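Local coordinates for hydrolase, haloacid dehalogenase-like family (Streptococcus pneumoniae, PDB 2FI1), which is of unknown substrate specificity but, as a haloacid dehalogenase-like hydrolase, probably cleaves a phosphate ester or similar small substrate, and binds a calcium ion in the crystal, at residues G14-D19 and H176-I181; D19-S24 and A47-T52; L91-N96 and N183-L188; V104-D109 and K135-P140. All blocks are in the same frame, centred on the assembly; numbering follows the deposited sequence.

Contact 1: G14-D19 and H176-I181; sequences GGTLLD and HLFTSI. With CA (calcium ion), chain B.
Thr16 and Phe178 mark the closest backbone approach, their CA atoms 6.2 Å apart, where the loop leaving strand 174-177 passes the short helical turn at 14-17 without a hydrogen bond. The Phe178 ring makes the contact. Its CG stands anti to the backbone N (chi1 -179°), which carries the ring along the Gly15-Thr16 backbone. Thr16 CA lies over one face, 4.1 Å from the ring centroid, in a CH-pi contact, and Thr16 O sits over the same ring, 3.4 Å from Phe178 CZ. Gly15 O comes in obliquely, 3.3 Å from Phe178 CD2. The Thr16 methyl CG2 touches Phe178 CG at 3.9 Å. On the opposite face Ser180 N stands above the ring centre, so the ring is held between its own loop and the turn. Thr16 O is buried here with no hydrogen-bonding partner in the model, whereas Thr16 OG1 bonds to Asp12. Gly15 adopts a positive phi (84°), and its N bonds to Leu18 O, closing the turn back on itself. Gly14 O binds the calcium at 2.3 Å, alongside three waters, Asp12 and Asp160. This turn corresponds to the first haloacid dehalogenase motif, here DLGGT, with glycine where most members have the second aspartate.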
loop_
_atom_site.group_PDB
_atom_site.type_symbol
_atom_site.label_atom_id
_atom_site.label_comp_id
_atom_site.label_asym_id
_atom_site.label_seq_id
_atom_site.Cartn_x
_atom_site.Cartn_y
_atom_site.Cartn_z
ATOM N N GLY A 14 0.090 0.699 -1.052
ATOM C CA GLY A 14 -1.094 1.152 -0.329
ATOM C C GLY A 14 -1.811 0.005 0.345
ATOM O O GLY A 14 -2.112 -1.003 -0.294
ATOM N N GLY A 15 -2.090 0.151 1.634
ATOM C CA GLY A 15 -2.822 -0.859 2.391
ATOM C C GLY A 15 -1.985 -2.009 2.937
ATOM O O GLY A 15 -2.505 -2.858 3.667
ATOM N N THR A 16 -0.693 -2.031 2.602
ATOM C CA THR A 16 0.210 -3.094 3.042
ATOM C C THR A 16 1.426 -2.468 3.730
ATOM O O THR A 16 1.627 -2.656 4.925
ATOM C CB THR A 16 0.604 -3.988 1.856
ATOM O OG1 THR A 16 -0.581 -4.621 1.339
ATOM C CG2 THR A 16 1.583 -5.042 2.271
ATOM N N LEU A 17 2.229 -1.710 2.990
ATOM C CA LEU A 17 3.344 -0.969 3.599
ATOM C C LEU A 17 2.934 0.440 4.013
ATOM O O LEU A 17 3.323 0.919 5.073
ATOM C CB LEU A 17 4.516 -0.897 2.631
ATOM C CG LEU A 17 5.140 -2.239 2.263
ATOM C CD1 LEU A 17 6.237 -1.995 1.278
ATOM C CD2 LEU A 17 5.669 -2.969 3.489
ATOM N N LEU A 18 2.158 1.092 3.152
ATOM C CA LEU A 18 1.732 2.479 3.356
ATOM C C LEU A 18 0.297 2.512 3.857
ATOM O O LEU A 18 -0.592 1.947 3.219
ATOM C CB LEU A 18 1.827 3.241 2.040
ATOM C CG LEU A 18 1.438 4.719 2.077
ATOM C CD1 LEU A 18 2.509 5.528 2.780
ATOM C CD2 LEU A 18 1.195 5.209 0.666
ATOM N N ASP A 19 0.084 3.165 5.002
ATOM C CA ASP A 19 -1.260 3.355 5.544
ATOM C C ASP A 19 -1.864 4.607 4.895
ATOM O O ASP A 19 -2.022 5.655 5.529
ATOM C CB ASP A 19 -1.188 3.469 7.067
ATOM C CG ASP A 19 -2.544 3.337 7.745
ATOM O OD1 ASP A 19 -3.572 3.307 7.038
ATOM O OD2 ASP A 19 -2.556 3.265 8.994
ATOM N N HIS A 176 0.352 -13.872 0.663
ATOM C CA HIS A 176 -0.124 -13.526 1.983
ATOM C C HIS A 176 -1.089 -12.360 1.862
ATOM O O HIS A 176 -0.747 -11.318 1.327
ATOM C CB HIS A 176 1.039 -13.136 2.899
ATOM C CG HIS A 176 0.605 -12.755 4.279
ATOM N ND1 HIS A 176 0.310 -13.693 5.244
ATOM C CD2 HIS A 176 0.366 -11.546 4.841
ATOM C CE1 HIS A 176 -0.069 -13.073 6.349
ATOM N NE2 HIS A 176 -0.047 -11.771 6.132
ATOM N N LEU A 177 -2.312 -12.564 2.343
ATOM C CA LEU A 177 -3.319 -11.524 2.379
ATOM C C LEU A 177 -3.085 -10.688 3.626
ATOM O O LEU A 177 -3.405 -11.096 4.745
ATOM C CB LEU A 177 -4.714 -12.150 2.385
ATOM C CG LEU A 177 -5.907 -11.198 2.384
ATOM C CD1 LEU A 177 -5.954 -10.409 1.114
ATOM C CD2 LEU A 177 -7.186 -12.017 2.575
ATOM N N PHE A 178 -2.490 -9.519 3.422
ATOM C CA PHE A 178 -2.031 -8.696 4.528
ATOM C C PHE A 178 -3.161 -8.120 5.352
ATOM O O PHE A 178 -4.080 -7.506 4.800
ATOM C CB PHE A 178 -1.212 -7.534 3.975
ATOM C CG PHE A 178 -0.672 -6.629 5.038
ATOM C CD1 PHE A 178 0.500 -6.955 5.701
ATOM C CD2 PHE A 178 -1.349 -5.475 5.399
ATOM C CE1 PHE A 178 0.995 -6.121 6.686
ATOM C CE2 PHE A 178 -0.855 -4.648 6.384
ATOM C CZ PHE A 178 0.311 -4.976 7.018
ATOM N N THR A 179 -3.066 -8.300 6.668
ATOM C CA THR A 179 -3.955 -7.633 7.609
ATOM C C THR A 179 -3.195 -6.786 8.632
ATOM O O THR A 179 -3.656 -5.717 9.011
ATOM C CB THR A 179 -4.878 -8.627 8.321
ATOM O OG1 THR A 179 -4.103 -9.668 8.926
ATOM C CG2 THR A 179 -5.856 -9.253 7.329
ATOM N N SER A 180 -2.034 -7.255 9.088
ATOM C CA SER A 180 -1.177 -6.467 9.980
ATOM C C SER A 180 0.263 -6.935 9.922
ATOM O O SER A 180 0.548 -8.069 9.562
ATOM C CB SER A 180 -1.655 -6.525 11.433
ATOM O OG SER A 180 -1.475 -7.808 12.001
ATOM N N ILE A 181 1.175 -6.056 10.306
ATOM C CA ILE A 181 2.575 -6.424 10.366
ATOM C C ILE A 181 2.820 -7.517 11.414
ATOM O O ILE A 181 3.559 -8.463 11.156
ATOM C CB ILE A 181 3.450 -5.168 10.642
ATOM C CG1 ILE A 181 3.425 -4.216 9.426
ATOM C CG2 ILE A 181 4.879 -5.565 10.986
ATOM C CD1 ILE A 181 4.150 -4.718 8.208
HETATM CA CA CA B . -3.023 -2.352 -1.906
HETATM O O HOH W 1 -5.066 -1.317 -1.198
HETATM O O HOH W 2 -3.781 -3.842 -3.601
HETATM O O HOH W 3 -2.740 -0.671 -3.490
#

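Contact 2: D19-S24 and A47-T52; sequences DNYETS and ALKVST
Tyr21, Leu48 and Lys49 carry most of the surface buried between the first turn of helix 20-34 and the last turn of helix 41-50. With CG anti to its carbonyl carbon (chi1 -68°), the Tyr21 ring reaches across to the backbone of the second helix, where Leu48 O lies 3.4 Å from Tyr21 CE1, oblique to the ring. Lys49 lies over one face: its CG is 3.8 Å from the ring centroid, only 18° off the normal, a CH-pi contact made by the aliphatic part of the chain. Beyond CG the lysine bends at chi3 (83°), and its ammonium end leads away from the tyrosine. The opposite face is covered from within the same helix by Asn20 ND2, 3.5 Å above the plane over the ring centre. The Leu48 side chain runs antiparallel to the tyrosine, with CB 4.0 Å from Tyr21 CD1; its CD1 reaches the next turn of helix 20-34, 4.0 Å from Ser24 CB. A water joins the outer end of the contact, 3.2 Å from Tyr21 OH and donating to Lys49 O. Around it Leu48 also packs on Tyr70 of helix 66-77 and Ala55 of helix 52-59, while Ser24 OG bonds to Glu74; the contact thus sits at the root of the helical bundle that follows the first motif, consistent with a haloacid dehalogenase cap domain.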
loop_
_atom_site.group_PDB
_atom_site.type_symbol
_atom_site.label_atom_id
_atom_site.label_comp_id
_atom_site.label_asym_id
_atom_site.label_seq_id
_atom_site.Cartn_x
_atom_site.Cartn_y
_atom_site.Cartn_z
ATOM N N ASP A 19 0.084 3.165 5.002
ATOM C CA ASP A 19 -1.260 3.355 5.544
ATOM C C ASP A 19 -1.864 4.607 4.895
ATOM O O ASP A 19 -2.022 5.655 5.529
ATOM C CB ASP A 19 -1.188 3.469 7.067
ATOM C CG ASP A 19 -2.544 3.337 7.745
ATOM O OD1 ASP A 19 -3.572 3.307 7.038
ATOM O OD2 ASP A 19 -2.556 3.265 8.994
ATOM N N ASN A 20 -2.197 4.494 3.613
ATOM C CA ASN A 20 -2.769 5.628 2.899
ATOM C C ASN A 20 -4.127 6.024 3.464
ATOM O O ASN A 20 -4.502 7.198 3.394
ATOM C CB ASN A 20 -2.888 5.351 1.401
ATOM C CG ASN A 20 -3.703 4.126 1.103
ATOM O OD1 ASN A 20 -3.203 3.002 1.206
ATOM N ND2 ASN A 20 -4.967 4.319 0.718
ATOM N N TYR A 21 -4.878 5.080 4.021
ATOM C CA TYR A 21 -6.181 5.457 4.566
ATOM C C TYR A 21 -6.039 6.312 5.811
ATOM O O TYR A 21 -6.948 7.076 6.128
ATOM C CB TYR A 21 -7.089 4.235 4.766
ATOM C CG TYR A 21 -7.498 3.636 3.438
ATOM C CD1 TYR A 21 -8.277 4.361 2.538
ATOM C CD2 TYR A 21 -7.090 2.366 3.069
ATOM C CE1 TYR A 21 -8.631 3.824 1.304
ATOM C CE2 TYR A 21 -7.445 1.821 1.839
ATOM C CZ TYR A 21 -8.208 2.560 0.968
ATOM O OH TYR A 21 -8.573 2.025 -0.247
ATOM N N GLU A 22 -4.906 6.237 6.505
ATOM C CA GLU A 22 -4.709 7.100 7.677
ATOM C C GLU A 22 -4.533 8.564 7.286
ATOM O O GLU A 22 -5.152 9.452 7.877
ATOM C CB GLU A 22 -3.518 6.631 8.525
ATOM C CG GLU A 22 -3.293 7.433 9.803
ATOM C CD GLU A 22 -4.478 7.403 10.741
ATOM O OE1 GLU A 22 -5.264 6.439 10.673
ATOM O OE2 GLU A 22 -4.623 8.363 11.531
ATOM N N THR A 23 -3.684 8.827 6.300
ATOM C CA THR A 23 -3.495 10.193 5.844
ATOM C C THR A 23 -4.778 10.741 5.203
ATOM O O THR A 23 -5.137 11.907 5.396
ATOM C CB THR A 23 -2.284 10.322 4.889
ATOM O OG1 THR A 23 -2.209 9.187 4.030
ATOM C CG2 THR A 23 -0.980 10.446 5.671
ATOM N N SER A 24 -5.490 9.903 4.455
ATOM C CA SER A 24 -6.744 10.325 3.852
ATOM C C SER A 24 -7.805 10.603 4.912
ATOM O O SER A 24 -8.525 11.595 4.820
ATOM C CB SER A 24 -7.223 9.270 2.862
ATOM O OG SER A 24 -6.344 9.191 1.745
ATOM N N ALA A 47 -15.091 3.885 5.872
ATOM C CA ALA A 47 -15.833 4.368 4.710
ATOM C C ALA A 47 -14.913 4.604 3.515
ATOM O O ALA A 47 -15.258 4.238 2.385
ATOM C CB ALA A 47 -16.593 5.620 5.038
ATOM N N LEU A 48 -13.772 5.240 3.746
ATOM C CA LEU A 48 -12.793 5.461 2.673
ATOM C C LEU A 48 -12.268 4.149 2.105
ATOM O O LEU A 48 -12.004 4.046 0.905
ATOM C CB LEU A 48 -11.654 6.356 3.158
ATOM C CG LEU A 48 -12.066 7.815 3.366
ATOM C CD1 LEU A 48 -10.992 8.541 4.130
ATOM C CD2 LEU A 48 -12.327 8.503 2.022
ATOM N N LYS A 49 -12.142 3.128 2.949
ATOM C CA LYS A 49 -11.698 1.806 2.491
ATOM C C LYS A 49 -12.701 1.173 1.540
ATOM O O LYS A 49 -12.316 0.364 0.675
ATOM C CB LYS A 49 -11.450 0.863 3.671
ATOM C CG LYS A 49 -10.170 1.111 4.400
ATOM C CD LYS A 49 -9.885 0.023 5.442
ATOM C CE LYS A 49 -9.242 -1.206 4.848
ATOM N NZ LYS A 49 -9.002 -2.264 5.882
ATOM N N VAL A 50 -13.977 1.512 1.695
ATOM C CA VAL A 50 -14.995 1.132 0.718
ATOM C C VAL A 50 -14.716 1.917 -0.569
ATOM O O VAL A 50 -14.313 1.331 -1.585
ATOM C CB VAL A 50 -16.432 1.380 1.231
ATOM C CG1 VAL A 50 -17.467 1.097 0.142
ATOM C CG2 VAL A 50 -16.712 0.525 2.483
ATOM N N SER A 51 -14.925 3.230 -0.529
ATOM C CA SER A 51 -14.599 4.105 -1.668
ATOM C C SER A 51 -14.756 5.545 -1.249
ATOM O O SER A 51 -15.465 5.861 -0.285
ATOM C CB SER A 51 -15.514 3.830 -2.861
ATOM O OG SER A 51 -16.809 4.374 -2.670
ATOM N N THR A 52 -14.111 6.442 -1.981
ATOM C CA THR A 52 -14.290 7.858 -1.712
ATOM C C THR A 52 -15.729 8.303 -1.994
ATOM O O THR A 52 -16.297 9.041 -1.200
ATOM C CB THR A 52 -13.248 8.698 -2.450
ATOM O OG1 THR A 52 -11.947 8.255 -2.053
ATOM C CG2 THR A 52 -13.403 10.168 -2.135
HETATM O O HOH W 4 -9.561 -0.959 0.119
#

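Contact 3: L91-N96 and N183-L188; sequences LEDISN and NLRQVL
Asp93 and Arg185 form a salt bridge that spans two helices otherwise well separated, the nearest CA atoms across the pair, Ile94 and Leu188, being 9.8 Å apart. The tight part is this bridge. Arg185 runs extended from CG to NE and presents the NH1 and NH2 end of its guanidinium, gripping a single oxygen: NH1 to Asp93 OD2 is 2.9 Å, and NH2 to the same OD2 is 3.0 Å. The oxygen lies almost in the guanidinium plane, yet the carboxylate is turned 72° away from it. NH1 meets the anti lone pair of OD2, while NH2 approaches from above the carboxylate plane. Both bonds are bent, with N-H...O angles of 146° and 143°. Toward the fold interior the packing is looser: Ile94 CD1 and Leu188 CD1 only just touch at 4.5 Å, and both side chains also rest on Tyr9 of strand 8-11. Asp93 and Arg185 themselves are partly exposed. Since Arg185 NH1 also forms a salt bridge with the C-terminal carboxylate of Ile190, the guanidinium has two carboxylate partners. Together they would be expected to offset its charge, and the shared arginine links the C terminus to helix 87-96.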
loop_
_atom_site.group_PDB
_atom_site.type_symbol
_atom_site.label_atom_id
_atom_site.label_comp_id
_atom_site.label_asym_id
_atom_site.label_seq_id
_atom_site.Cartn_x
_atom_site.Cartn_y
_atom_site.Cartn_z
ATOM N N LEU A 91 11.089 -4.958 7.264
ATOM C CA LEU A 91 11.938 -4.929 6.084
ATOM C C LEU A 91 13.403 -5.209 6.467
ATOM O O LEU A 91 14.100 -5.977 5.806
ATOM C CB LEU A 91 11.804 -3.596 5.350
ATOM C CG LEU A 91 10.415 -3.302 4.780
ATOM C CD1 LEU A 91 10.400 -1.911 4.162
ATOM C CD2 LEU A 91 9.962 -4.328 3.751
ATOM N N GLU A 92 13.841 -4.609 7.570
ATOM C CA GLU A 92 15.221 -4.809 8.027
ATOM C C GLU A 92 15.496 -6.241 8.475
ATOM O O GLU A 92 16.517 -6.821 8.108
ATOM C CB GLU A 92 15.556 -3.838 9.149
ATOM C CG GLU A 92 17.027 -3.845 9.577
ATOM C CD GLU A 92 18.002 -3.534 8.448
ATOM O OE1 GLU A 92 17.616 -2.920 7.426
ATOM O OE2 GLU A 92 19.185 -3.918 8.572
ATOM N N ASP A 93 14.576 -6.828 9.245
ATOM C CA ASP A 93 14.786 -8.192 9.697
ATOM C C ASP A 93 14.909 -9.145 8.510
ATOM O O ASP A 93 15.706 -10.068 8.515
ATOM C CB ASP A 93 13.656 -8.653 10.625
ATOM C CG ASP A 93 13.715 -8.031 12.003
ATOM O OD1 ASP A 93 14.810 -7.607 12.441
ATOM O OD2 ASP A 93 12.670 -7.973 12.679
ATOM N N ILE A 94 14.098 -8.936 7.476
ATOM C CA ILE A 94 14.174 -9.763 6.278
ATOM C C ILE A 94 15.483 -9.543 5.512
ATOM O O ILE A 94 16.138 -10.503 5.075
ATOM C CB ILE A 94 12.943 -9.504 5.359
ATOM C CG1 ILE A 94 11.682 -10.105 5.994
ATOM C CG2 ILE A 94 13.160 -10.060 3.969
ATOM C CD1 ILE A 94 10.390 -9.638 5.338
ATOM N N SER A 95 15.854 -8.281 5.323
ATOM C CA SER A 95 17.091 -7.968 4.617
ATOM C C SER A 95 18.315 -8.513 5.356
ATOM O O SER A 95 19.286 -8.925 4.727
ATOM C CB SER A 95 17.217 -6.465 4.403
ATOM O OG SER A 95 16.202 -6.021 3.512
ATOM N N ASN A 96 18.244 -8.538 6.686
ATOM C CA ASN A 96 19.334 -9.109 7.484
ATOM C C ASN A 96 19.536 -10.598 7.269
ATOM O O ASN A 96 20.625 -11.115 7.538
ATOM C CB ASN A 96 19.112 -8.835 8.967
ATOM C CG ASN A 96 19.523 -7.453 9.359
ATOM O OD1 ASN A 96 20.249 -6.781 8.622
ATOM N ND2 ASN A 96 19.084 -7.014 10.529
ATOM N N ASN A 183 0.809 -9.854 12.356
ATOM C CA ASN A 183 0.360 -11.140 11.851
ATOM C C ASN A 183 1.286 -11.722 10.791
ATOM O O ASN A 183 1.493 -12.934 10.742
ATOM C CB ASN A 183 -1.053 -11.056 11.300
ATOM C CG ASN A 183 -1.626 -12.415 11.024
ATOM O OD1 ASN A 183 -1.691 -13.267 11.917
ATOM N ND2 ASN A 183 -2.017 -12.648 9.778
ATOM N N LEU A 184 1.831 -10.867 9.927
ATOM C CA LEU A 184 2.797 -11.326 8.942
ATOM C C LEU A 184 4.053 -11.858 9.637
ATOM O O LEU A 184 4.570 -12.903 9.267
ATOM C CB LEU A 184 3.138 -10.201 7.968
ATOM C CG LEU A 184 4.171 -10.533 6.883
ATOM C CD1 LEU A 184 3.818 -11.782 6.131
ATOM C CD2 LEU A 184 4.288 -9.354 5.939
ATOM N N ARG A 185 4.520 -11.151 10.664
ATOM C CA ARG A 185 5.641 -11.664 11.469
ATOM C C ARG A 185 5.327 -13.035 12.049
ATOM O O ARG A 185 6.178 -13.916 12.043
ATOM C CB ARG A 185 5.968 -10.712 12.613
ATOM C CG ARG A 185 6.713 -9.468 12.195
ATOM C CD ARG A 185 7.119 -8.650 13.407
ATOM N NE ARG A 185 8.028 -7.558 13.066
ATOM C CZ ARG A 185 9.336 -7.694 12.860
ATOM N NH1 ARG A 185 9.919 -8.878 12.891
ATOM N NH2 ARG A 185 10.048 -6.617 12.578
ATOM N N GLN A 186 4.111 -13.213 12.562
ATOM C CA GLN A 186 3.723 -14.498 13.160
ATOM C C GLN A 186 3.776 -15.628 12.135
ATOM O O GLN A 186 4.239 -16.726 12.439
ATOM C CB GLN A 186 2.332 -14.386 13.800
ATOM C CG GLN A 186 1.779 -15.663 14.444
ATOM C CD GLN A 186 2.526 -16.100 15.696
ATOM O OE1 GLN A 186 3.163 -17.162 15.706
ATOM N NE2 GLN A 186 2.420 -15.313 16.771
ATOM N N VAL A 187 3.325 -15.364 10.915
ATOM C CA VAL A 187 3.361 -16.369 9.858
ATOM C C VAL A 187 4.803 -16.689 9.437
ATOM O O VAL A 187 5.106 -17.826 9.059
ATOM C CB VAL A 187 2.482 -15.920 8.653
ATOM C CG1 VAL A 187 2.718 -16.786 7.439
ATOM C CG2 VAL A 187 1.013 -15.936 9.065
ATOM N N LEU A 188 5.681 -15.692 9.510
ATOM C CA LEU A 188 7.081 -15.836 9.087
ATOM C C LEU A 188 8.053 -16.246 10.208
ATOM O O LEU A 188 9.233 -16.480 9.926
ATOM C CB LEU A 188 7.578 -14.525 8.470
ATOM C CG LEU A 188 6.890 -14.029 7.191
ATOM C CD1 LEU A 188 7.468 -12.680 6.792
ATOM C CD2 LEU A 188 7.043 -15.037 6.080
#

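Contact 4: V104-D109 and K135-P140; sequences VSHRND and KRKPNP
His106 and Lys137 meet where the loops following strands 100-104 and 124-128 converge at the C-terminal edge of the parallel sheet, the catalytic edge in haloacid dehalogenases; Ser105 and Lys137 occupy positions consistent with motifs II and III. The backbone N of Lys137 donates to His106 NE2 at 2.9 Å, an angled bond that arrives 30° out of the imidazole plane. Arg136 covers one face of that ring: its CB is 3.8 Å from the centroid in a CH-pi contact. A bend at chi3 (70°) turns a guanidinium face toward the ND1-CE1 side of the imidazole, with His106 CE1 over the rim of that face; the planes are 53° apart, so the two do not stack in parallel. Lys137 CE packs 3.4 Å from His106 NE2, and the chain then turns toward the calcium side. There Lys137 NZ donates to two waters. One, 2.8 Å from NZ, lies 3.0 Å from Val104 O and may link the two; the other is 2.7 Å from NZ. Asp164 also holds NZ, by a salt bridge. The imidazole thus acts as an acceptor that steadies the start of the lysine, while the waters and Asp164 fix where NZ points, close to the calcium site.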
loop_
_atom_site.group_PDB
_atom_site.type_symbol
_atom_site.label_atom_id
_atom_site.label_comp_id
_atom_site.label_asym_id
_atom_site.label_seq_id
_atom_site.Cartn_x
_atom_site.Cartn_y
_atom_site.Cartn_z
ATOM N N VAL A 104 5.483 -3.764 -6.493
ATOM C CA VAL A 104 4.682 -3.601 -7.710
ATOM C C VAL A 104 3.531 -2.661 -7.404
ATOM O O VAL A 104 2.752 -2.900 -6.477
ATOM C CB VAL A 104 4.154 -4.940 -8.239
ATOM C CG1 VAL A 104 3.199 -4.723 -9.417
ATOM C CG2 VAL A 104 5.303 -5.819 -8.672
ATOM N N SER A 105 3.442 -1.597 -8.200
ATOM C CA SER A 105 2.373 -0.617 -8.071
ATOM C C SER A 105 1.811 -0.295 -9.447
ATOM O O SER A 105 2.524 -0.305 -10.442
ATOM C CB SER A 105 2.905 0.665 -7.443
ATOM O OG SER A 105 1.881 1.656 -7.324
ATOM N N HIS A 106 0.523 0.021 -9.454
ATOM C CA HIS A 106 -0.147 0.536 -10.643
ATOM C C HIS A 106 -0.002 2.038 -10.785
ATOM O O HIS A 106 -0.365 2.579 -11.828
ATOM C CB HIS A 106 -1.634 0.271 -10.558
ATOM C CG HIS A 106 -1.994 -1.170 -10.425
ATOM N ND1 HIS A 106 -3.183 -1.581 -9.869
ATOM C CD2 HIS A 106 -1.342 -2.296 -10.803
ATOM C CE1 HIS A 106 -3.239 -2.902 -9.896
ATOM N NE2 HIS A 106 -2.139 -3.358 -10.462
ATOM N N ARG A 107 0.463 2.706 -9.736
ATOM C CA ARG A 107 0.606 4.153 -9.752
ATOM C C ARG A 107 1.822 4.543 -10.573
ATOM O O ARG A 107 2.694 3.712 -10.870
ATOM C CB ARG A 107 0.720 4.694 -8.331
ATOM C CG ARG A 107 -0.475 4.417 -7.472
ATOM C CD ARG A 107 -1.602 5.389 -7.746
ATOM N NE ARG A 107 -2.817 5.008 -7.046
ATOM C CZ ARG A 107 -3.916 5.755 -6.977
ATOM N NH1 ARG A 107 -3.956 6.940 -7.575
ATOM N NH2 ARG A 107 -4.971 5.321 -6.315
ATOM N N ASN A 108 1.879 5.816 -10.953
ATOM C CA ASN A 108 3.006 6.346 -11.699
ATOM C C ASN A 108 4.216 6.586 -10.776
ATOM O O ASN A 108 4.235 6.129 -9.639
ATOM C CB ASN A 108 2.590 7.604 -12.490
ATOM C CG ASN A 108 2.234 8.778 -11.606
ATOM O OD1 ASN A 108 2.531 8.794 -10.414
ATOM N ND2 ASN A 108 1.584 9.784 -12.199
ATOM N N ASP A 109 5.211 7.308 -11.271
ATOM C CA ASP A 109 6.466 7.458 -10.530
ATOM C C ASP A 109 6.371 8.305 -9.234
ATOM O O ASP A 109 7.381 8.474 -8.556
ATOM C CB ASP A 109 7.589 7.932 -11.468
ATOM C CG ASP A 109 8.102 6.828 -12.392
ATOM O OD1 ASP A 109 7.912 5.619 -12.102
ATOM O OD2 ASP A 109 8.738 7.162 -13.414
ATOM N N LYS A 135 0.572 -4.701 -17.475
ATOM C CA LYS A 135 -0.831 -4.777 -17.133
ATOM C C LYS A 135 -1.035 -4.710 -15.620
ATOM O O LYS A 135 -0.115 -4.986 -14.837
ATOM C CB LYS A 135 -1.456 -6.063 -17.681
ATOM C CG LYS A 135 -1.420 -6.170 -19.195
ATOM C CD LYS A 135 -2.292 -5.124 -19.842
ATOM C CE LYS A 135 -2.461 -5.392 -21.327
ATOM N NZ LYS A 135 -1.168 -5.369 -22.057
ATOM N N ARG A 136 -2.240 -4.328 -15.216
ATOM C CA ARG A 136 -2.601 -4.246 -13.813
ATOM C C ARG A 136 -2.866 -5.636 -13.254
ATOM O O ARG A 136 -3.358 -6.528 -13.952
ATOM C CB ARG A 136 -3.845 -3.370 -13.631
ATOM C CG ARG A 136 -3.605 -1.904 -14.020
ATOM C CD ARG A 136 -4.863 -1.043 -13.921
ATOM N NE ARG A 136 -5.280 -0.824 -12.535
ATOM C CZ ARG A 136 -6.214 -1.522 -11.886
ATOM N NH1 ARG A 136 -6.879 -2.498 -12.478
ATOM N NH2 ARG A 136 -6.477 -1.236 -10.620
ATOM N N LYS A 137 -2.554 -5.802 -11.980
ATOM C CA LYS A 137 -3.034 -6.945 -11.211
ATOM C C LYS A 137 -4.561 -6.985 -11.371
ATOM O O LYS A 137 -5.200 -5.939 -11.399
ATOM C CB LYS A 137 -2.619 -6.812 -9.743
ATOM C CG LYS A 137 -1.108 -6.755 -9.528
ATOM C CD LYS A 137 -0.715 -6.470 -8.088
ATOM C CE LYS A 137 -0.962 -5.024 -7.687
ATOM N NZ LYS A 137 -0.629 -4.771 -6.244
ATOM N N PRO A 138 -5.166 -8.180 -11.442
ATOM C CA PRO A 138 -4.618 -9.517 -11.190
ATOM C C PRO A 138 -3.833 -10.174 -12.332
ATOM O O PRO A 138 -3.400 -11.319 -12.188
ATOM C CB PRO A 138 -5.877 -10.335 -10.893
ATOM C CG PRO A 138 -6.902 -9.712 -11.787
ATOM C CD PRO A 138 -6.608 -8.242 -11.751
ATOM N N ASN A 139 -3.612 -9.482 -13.445
ATOM C CA ASN A 139 -2.779 -10.054 -14.500
ATOM C C ASN A 139 -1.385 -10.292 -13.909
ATOM O O ASN A 139 -0.832 -9.389 -13.279
ATOM C CB ASN A 139 -2.729 -9.109 -15.713
ATOM C CG ASN A 139 -2.084 -9.734 -16.925
ATOM O OD1 ASN A 139 -0.963 -10.211 -16.869
ATOM N ND2 ASN A 139 -2.782 -9.685 -18.052
ATOM N N PRO A 140 -0.824 -11.508 -14.073
ATOM C CA PRO A 140 0.486 -11.804 -13.495
ATOM C C PRO A 140 1.704 -11.264 -14.249
ATOM O O PRO A 140 2.823 -11.562 -13.855
ATOM C CB PRO A 140 0.524 -13.334 -13.510
ATOM C CG PRO A 140 -0.280 -13.686 -14.735
ATOM C CD PRO A 140 -1.400 -12.684 -14.761
HETATM O O HOH W 5 1.925 -5.615 -5.538
HETATM O O HOH W 6 -0.608 -2.080 -6.481
#

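From the N terminus, the chain leaves strand 8-11 through the metal-binding turn, where contact 1 opens. Contact 2 shares Asp19 with it and closes a short, mainly helical excursion at 47-52, wholly within the span of contact 1. Helix 87-96 opens contact 3. Contact 4 follows, joining the loops after strands 100-104 and 124-128 and lying inside the spans of both contacts 1 and 3. The end of the last strand and the loop after it close contact 1, and the final helix closes contact 3, so these two cross; His176 packs on Leu184 between them. Contacts 2 and 3 lie about 25 Å apart between centres, on opposite sides of the chain's centre, the helical bundle and the sheet-flanking helices respectively.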